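Local coordinates for protein tyrosine--tRNA ligase (PDB 2CYA) that probably catalyses the two-step attachment of tyrosine to tRNA(Tyr), first activating the amino acid with ATP to form Tyr-AMP, at residues A[48-60]-A[98-112]. Sequence-based numbering, arbitrary orientation.
Sequences AHIGWLVWMYKVK and VRRVMEAAGVPVERV. With SO4 (sulfate ion), chain C.
Met56 lies at the centre of the apolar packing between helix 51-60 and helix 98-104, whose axes cross at -64°. Its chain, extended beyond CG, runs obliquely past Met102, with SD 3.6 Å from Met102 CG, and carries CE on to Val98 CG1 while SD also meets Val101 CG1. Met102 instead bends at its last torsion (chi3 74°), which brings CE to Val59 CG1. Its SD lies 4.1 Å from Trp55 CZ3, an oblique Met-aromatic contact. Val107 CG2 packs against the Met56 backbone, and Leu53 CD2 against Ala105 CB. The six-membered ring of Trp52 meets Val98 CG2 at its edge, 3.5 Å from CZ3.

Toward the C-terminal end of 48-60, Lys60 NZ donates to Gly106 O (3.2 Å) from above the carbonyl plane, where Gly106, at positive phi, closes helix 98-104 in a Schellman motif. A water joins Tyr57 OH to Ala105 O.

At the N-terminal end, His49 NE2 and Trp52 NE1 both donate to O4 of a sulfate, at 3.0 and 2.9 Å; Lys241 of the KMSKS motif also binds this ion, probably from the crystallisation liquor but consistent with a phosphate pocket. With an alanine at Trp52, O4 would probably lose one N-H donor and Val98 CG2 the ring edge it packs against. His49 ND1 accepts from Gly51 N, a capping bond at the turn into the helix. His49 and Trp52 are inferred ATP ligands, and His-Ile-Gly-Trp is the counterpart of the class I HIGH signature.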
loop_
_atom_site.group_PDB
_atom_site.type_symbol
_atom_site.label_atom_id
_atom_site.label_comp_id
_atom_site.label_asym_id
_atom_site.label_seq_id
_atom_site.Cartn_x
_atom_site.Cartn_y
_atom_site.Cartn_z
ATOM N N ALA A 48 -15.590 -23.300 5.788
ATOM C CA ALA A 48 -16.122 -22.740 7.015
ATOM C C ALA A 48 -16.240 -23.791 8.129
ATOM O O ALA A 48 -16.676 -24.916 7.894
ATOM C CB ALA A 48 -17.473 -22.127 6.747
ATOM N N HIS A 49 -15.825 -23.424 9.335
ATOM C CA HIS A 49 -15.963 -24.328 10.462
ATOM C C HIS A 49 -16.973 -23.666 11.408
ATOM O O HIS A 49 -17.357 -22.519 11.201
ATOM C CB HIS A 49 -14.610 -24.597 11.129
ATOM C CG HIS A 49 -13.895 -23.368 11.583
ATOM N ND1 HIS A 49 -14.284 -22.647 12.691
ATOM C CD2 HIS A 49 -12.784 -22.758 11.106
ATOM C CE1 HIS A 49 -13.442 -21.645 12.879
ATOM N NE2 HIS A 49 -12.522 -21.690 11.932
ATOM N N ILE A 50 -17.404 -24.367 12.445
ATOM C CA ILE A 50 -18.447 -23.810 13.293
ATOM C C ILE A 50 -18.128 -22.510 14.008
ATOM O O ILE A 50 -19.040 -21.800 14.428
ATOM C CB ILE A 50 -18.932 -24.859 14.307
ATOM C CG1 ILE A 50 -17.771 -25.312 15.221
ATOM C CG2 ILE A 50 -19.525 -26.045 13.541
ATOM C CD1 ILE A 50 -18.229 -26.256 16.333
ATOM N N GLY A 51 -16.842 -22.184 14.125
ATOM C CA GLY A 51 -16.461 -20.962 14.805
ATOM C C GLY A 51 -17.002 -19.731 14.124
ATOM O O GLY A 51 -17.332 -18.733 14.771
ATOM N N TRP A 52 -17.102 -19.804 12.805
ATOM C CA TRP A 52 -17.595 -18.686 12.014
ATOM C C TRP A 52 -19.083 -18.460 12.231
ATOM O O TRP A 52 -19.584 -17.356 11.981
ATOM C CB TRP A 52 -17.325 -18.928 10.524
ATOM C CG TRP A 52 -15.861 -18.922 10.161
ATOM C CD1 TRP A 52 -14.793 -18.800 11.024
ATOM C CD2 TRP A 52 -15.299 -19.097 8.854
ATOM N NE1 TRP A 52 -13.607 -18.899 10.329
ATOM C CE2 TRP A 52 -13.888 -19.085 8.997
ATOM C CE3 TRP A 52 -15.847 -19.265 7.575
ATOM C CZ2 TRP A 52 -13.020 -19.238 7.903
ATOM C CZ3 TRP A 52 -14.982 -19.416 6.486
ATOM C CH2 TRP A 52 -13.584 -19.403 6.662
ATOM N N LEU A 53 -19.788 -19.493 12.700
ATOM C CA LEU A 53 -21.231 -19.366 12.923
ATOM C C LEU A 53 -21.496 -18.261 13.953
ATOM O O LEU A 53 -22.491 -17.536 13.858
ATOM C CB LEU A 53 -21.833 -20.705 13.388
ATOM C CG LEU A 53 -21.976 -21.859 12.368
ATOM C CD1 LEU A 53 -22.513 -23.107 13.062
ATOM C CD2 LEU A 53 -22.929 -21.449 11.227
ATOM N N VAL A 54 -20.595 -18.114 14.921
ATOM C CA VAL A 54 -20.745 -17.080 15.939
ATOM C C VAL A 54 -20.866 -15.695 15.304
ATOM O O VAL A 54 -21.760 -14.921 15.668
ATOM C CB VAL A 54 -19.549 -17.042 16.928
ATOM C CG1 VAL A 54 -19.759 -15.911 17.932
ATOM C CG2 VAL A 54 -19.409 -18.377 17.653
ATOM N N TRP A 55 -19.985 -15.350 14.362
ATOM C CA TRP A 55 -20.138 -14.027 13.770
ATOM C C TRP A 55 -21.291 -13.986 12.755
ATOM O O TRP A 55 -21.887 -12.936 12.532
ATOM C CB TRP A 55 -18.822 -13.518 13.161
ATOM C CG TRP A 55 -18.215 -14.302 12.031
ATOM C CD1 TRP A 55 -17.105 -15.104 12.090
ATOM C CD2 TRP A 55 -18.607 -14.255 10.651
ATOM N NE1 TRP A 55 -16.775 -15.550 10.824
ATOM C CE2 TRP A 55 -17.681 -15.043 9.924
ATOM C CE3 TRP A 55 -19.649 -13.614 9.957
ATOM C CZ2 TRP A 55 -17.762 -15.211 8.538
ATOM C CZ3 TRP A 55 -19.731 -13.776 8.580
ATOM C CH2 TRP A 55 -18.785 -14.573 7.881
ATOM N N MET A 56 -21.645 -15.135 12.171
ATOM C CA MET A 56 -22.761 -15.145 11.229
ATOM C C MET A 56 -24.063 -14.836 11.994
ATOM O O MET A 56 -24.903 -14.084 11.525
ATOM C CB MET A 56 -22.855 -16.497 10.515
ATOM C CG MET A 56 -21.708 -16.761 9.536
ATOM S SD MET A 56 -21.760 -18.442 8.858
ATOM C CE MET A 56 -20.320 -18.430 7.713
ATOM N N TYR A 57 -24.210 -15.403 13.185
ATOM C CA TYR A 57 -25.404 -15.157 13.996
ATOM C C TYR A 57 -25.448 -13.688 14.413
ATOM O O TYR A 57 -26.527 -13.094 14.533
ATOM C CB TYR A 57 -25.403 -16.047 15.250
ATOM C CG TYR A 57 -25.542 -17.533 14.959
ATOM C CD1 TYR A 57 -26.313 -17.990 13.875
ATOM C CD2 TYR A 57 -24.958 -18.482 15.793
ATOM C CE1 TYR A 57 -26.493 -19.340 13.640
ATOM C CE2 TYR A 57 -25.139 -19.845 15.570
ATOM C CZ TYR A 57 -25.910 -20.271 14.492
ATOM O OH TYR A 57 -26.102 -21.625 14.287
ATOM N N LYS A 58 -24.270 -13.107 14.638
ATOM C CA LYS A 58 -24.192 -11.714 15.035
ATOM C C LYS A 58 -24.606 -10.841 13.846
ATOM O O LYS A 58 -25.256 -9.813 14.026
ATOM C CB LYS A 58 -22.783 -11.380 15.526
ATOM C CG LYS A 58 -22.633 -10.029 16.212
ATOM C CD LYS A 58 -23.766 -9.715 17.212
ATOM C CE LYS A 58 -23.901 -10.762 18.312
ATOM N NZ LYS A 58 -25.035 -10.395 19.225
ATOM N N VAL A 59 -24.251 -11.257 12.631
ATOM C CA VAL A 59 -24.654 -10.503 11.450
ATOM C C VAL A 59 -26.180 -10.491 11.466
ATOM O O VAL A 59 -26.815 -9.453 11.267
ATOM C CB VAL A 59 -24.151 -11.162 10.145
ATOM C CG1 VAL A 59 -24.727 -10.428 8.935
ATOM C CG2 VAL A 59 -22.615 -11.123 10.106
ATOM N N LYS A 60 -26.768 -11.655 11.717
ATOM C CA LYS A 60 -28.227 -11.759 11.788
ATOM C C LYS A 60 -28.777 -10.771 12.818
ATOM O O LYS A 60 -29.745 -10.076 12.530
ATOM C CB LYS A 60 -28.664 -13.178 12.167
ATOM C CG LYS A 60 -30.187 -13.300 12.325
ATOM C CD LYS A 60 -30.645 -14.760 12.394
ATOM C CE LYS A 60 -32.159 -14.851 12.635
ATOM N NZ LYS A 60 -32.741 -16.172 12.236
ATOM N N VAL A 98 -19.331 -19.709 1.965
ATOM C CA VAL A 98 -19.728 -18.941 3.132
ATOM C C VAL A 98 -21.120 -18.329 2.910
ATOM O O VAL A 98 -21.949 -18.349 3.822
ATOM C CB VAL A 98 -18.668 -17.838 3.445
ATOM C CG1 VAL A 98 -19.241 -16.765 4.390
ATOM C CG2 VAL A 98 -17.424 -18.510 4.080
ATOM N N ARG A 99 -21.397 -17.798 1.715
ATOM C CA ARG A 99 -22.721 -17.217 1.484
ATOM C C ARG A 99 -23.820 -18.260 1.651
ATOM O O ARG A 99 -24.879 -17.974 2.220
ATOM C CB ARG A 99 -22.853 -16.608 0.085
ATOM C CG ARG A 99 -22.204 -15.262 -0.063
ATOM C CD ARG A 99 -22.449 -14.657 -1.437
ATOM N NE ARG A 99 -21.170 -14.348 -2.073
ATOM C CZ ARG A 99 -20.729 -14.902 -3.201
ATOM N NH1 ARG A 99 -21.467 -15.798 -3.850
ATOM N NH2 ARG A 99 -19.524 -14.591 -3.657
ATOM N N ARG A 100 -23.561 -19.460 1.143
ATOM C CA ARG A 100 -24.535 -20.539 1.223
ATOM C C ARG A 100 -24.713 -20.987 2.658
ATOM O O ARG A 100 -25.823 -21.293 3.085
ATOM C CB ARG A 100 -24.095 -21.726 0.359
ATOM C CG ARG A 100 -25.043 -22.924 0.391
ATOM C CD ARG A 100 -26.457 -22.540 0.005
ATOM N NE ARG A 100 -26.498 -21.876 -1.293
ATOM C CZ ARG A 100 -26.229 -22.475 -2.444
ATOM N NH1 ARG A 100 -25.905 -23.764 -2.458
ATOM N NH2 ARG A 100 -26.259 -21.782 -3.578
ATOM N N VAL A 101 -23.611 -21.036 3.395
ATOM C CA VAL A 101 -23.655 -21.441 4.789
ATOM C C VAL A 101 -24.457 -20.425 5.592
ATOM O O VAL A 101 -25.280 -20.801 6.430
ATOM C CB VAL A 101 -22.240 -21.528 5.392
ATOM C CG1 VAL A 101 -22.336 -21.638 6.923
ATOM C CG2 VAL A 101 -21.480 -22.742 4.806
ATOM N N MET A 102 -24.220 -19.137 5.345
ATOM C CA MET A 102 -24.932 -18.103 6.082
ATOM C C MET A 102 -26.440 -18.194 5.882
ATOM O O MET A 102 -27.201 -18.059 6.833
ATOM C CB MET A 102 -24.433 -16.704 5.695
ATOM C CG MET A 102 -23.051 -16.395 6.250
ATOM S SD MET A 102 -22.409 -14.815 5.685
ATOM C CE MET A 102 -23.422 -13.625 6.668
ATOM N N GLU A 103 -26.858 -18.419 4.643
ATOM C CA GLU A 103 -28.266 -18.537 4.310
ATOM C C GLU A 103 -28.864 -19.747 5.020
ATOM O O GLU A 103 -29.862 -19.636 5.737
ATOM C CB GLU A 103 -28.422 -18.688 2.792
ATOM C CG GLU A 103 -29.794 -19.181 2.334
ATOM C CD GLU A 103 -29.967 -19.117 0.815
ATOM O OE1 GLU A 103 -30.638 -18.188 0.337
ATOM O OE2 GLU A 103 -29.423 -19.983 0.100
ATOM N N ALA A 104 -28.230 -20.901 4.821
ATOM C CA ALA A 104 -28.681 -22.141 5.436
ATOM C C ALA A 104 -28.635 -22.056 6.957
ATOM O O ALA A 104 -29.323 -22.811 7.637
ATOM C CB ALA A 104 -27.818 -23.294 4.957
ATOM N N ALA A 105 -27.829 -21.149 7.499
ATOM C CA ALA A 105 -27.740 -21.028 8.954
ATOM C C ALA A 105 -28.854 -20.131 9.480
ATOM O O ALA A 105 -29.041 -19.996 10.685
ATOM C CB ALA A 105 -26.372 -20.470 9.374
ATOM N N GLY A 106 -29.598 -19.509 8.578
ATOM C CA GLY A 106 -30.689 -18.672 9.034
ATOM C C GLY A 106 -30.434 -17.189 8.938
ATOM O O GLY A 106 -31.280 -16.397 9.358
ATOM N N VAL A 107 -29.283 -16.788 8.407
ATOM C CA VAL A 107 -29.016 -15.359 8.271
ATOM C C VAL A 107 -29.856 -14.846 7.090
ATOM O O VAL A 107 -29.956 -15.508 6.059
ATOM C CB VAL A 107 -27.515 -15.074 7.974
ATOM C CG1 VAL A 107 -27.285 -13.575 7.855
ATOM C CG2 VAL A 107 -26.635 -15.658 9.065
ATOM N N PRO A 108 -30.491 -13.673 7.235
ATOM C CA PRO A 108 -31.303 -13.119 6.141
ATOM C C PRO A 108 -30.383 -12.488 5.088
ATOM O O PRO A 108 -30.275 -11.263 5.018
ATOM C CB PRO A 108 -32.167 -12.074 6.850
ATOM C CG PRO A 108 -31.277 -11.600 7.962
ATOM C CD PRO A 108 -30.627 -12.867 8.466
ATOM N N VAL A 109 -29.724 -13.325 4.284
ATOM C CA VAL A 109 -28.783 -12.833 3.284
ATOM C C VAL A 109 -29.355 -11.872 2.242
ATOM O O VAL A 109 -28.615 -11.100 1.631
ATOM C CB VAL A 109 -28.061 -14.008 2.563
ATOM C CG1 VAL A 109 -27.212 -14.788 3.578
ATOM C CG2 VAL A 109 -29.071 -14.941 1.909
ATOM N N GLU A 110 -30.670 -11.894 2.054
ATOM C CA GLU A 110 -31.287 -11.007 1.076
ATOM C C GLU A 110 -31.102 -9.549 1.484
ATOM O O GLU A 110 -31.071 -8.654 0.637
ATOM C CB GLU A 110 -32.785 -11.314 0.930
ATOM C CG GLU A 110 -33.638 -11.007 2.158
ATOM C CD GLU A 110 -33.570 -12.084 3.235
ATOM O OE1 GLU A 110 -32.888 -13.115 3.026
ATOM O OE2 GLU A 110 -34.215 -11.897 4.294
ATOM N N ARG A 111 -30.976 -9.320 2.787
ATOM C CA ARG A 111 -30.805 -7.982 3.334
ATOM C C ARG A 111 -29.330 -7.627 3.544
ATOM O O ARG A 111 -29.018 -6.545 4.027
ATOM C CB ARG A 111 -31.566 -7.871 4.665
ATOM C CG ARG A 111 -33.097 -8.017 4.514
ATOM C CD ARG A 111 -33.834 -8.102 5.866
ATOM N NE ARG A 111 -33.826 -6.842 6.604
ATOM C CZ ARG A 111 -34.239 -6.700 7.863
ATOM N NH1 ARG A 111 -34.699 -7.747 8.541
ATOM N NH2 ARG A 111 -34.198 -5.508 8.452
ATOM N N VAL A 112 -28.427 -8.533 3.169
ATOM C CA VAL A 112 -26.990 -8.292 3.324
ATOM C C VAL A 112 -26.325 -8.026 1.975
ATOM O O VAL A 112 -26.608 -8.708 1.002
ATOM C CB VAL A 112 -26.272 -9.509 3.962
ATOM C CG1 VAL A 112 -24.777 -9.214 4.127
ATOM C CG2 VAL A 112 -26.899 -9.851 5.301
HETATM S S SO4 C . -9.829 -19.017 10.709
HETATM O O1 SO4 C . -10.178 -18.857 12.190
HETATM O O2 SO4 C . -10.023 -17.653 10.049
HETATM O O3 SO4 C . -8.444 -19.321 10.634
HETATM O O4 SO4 C . -10.861 -19.835 10.177
HETATM O O HOH W 1 -27.719 -22.422 12.430
#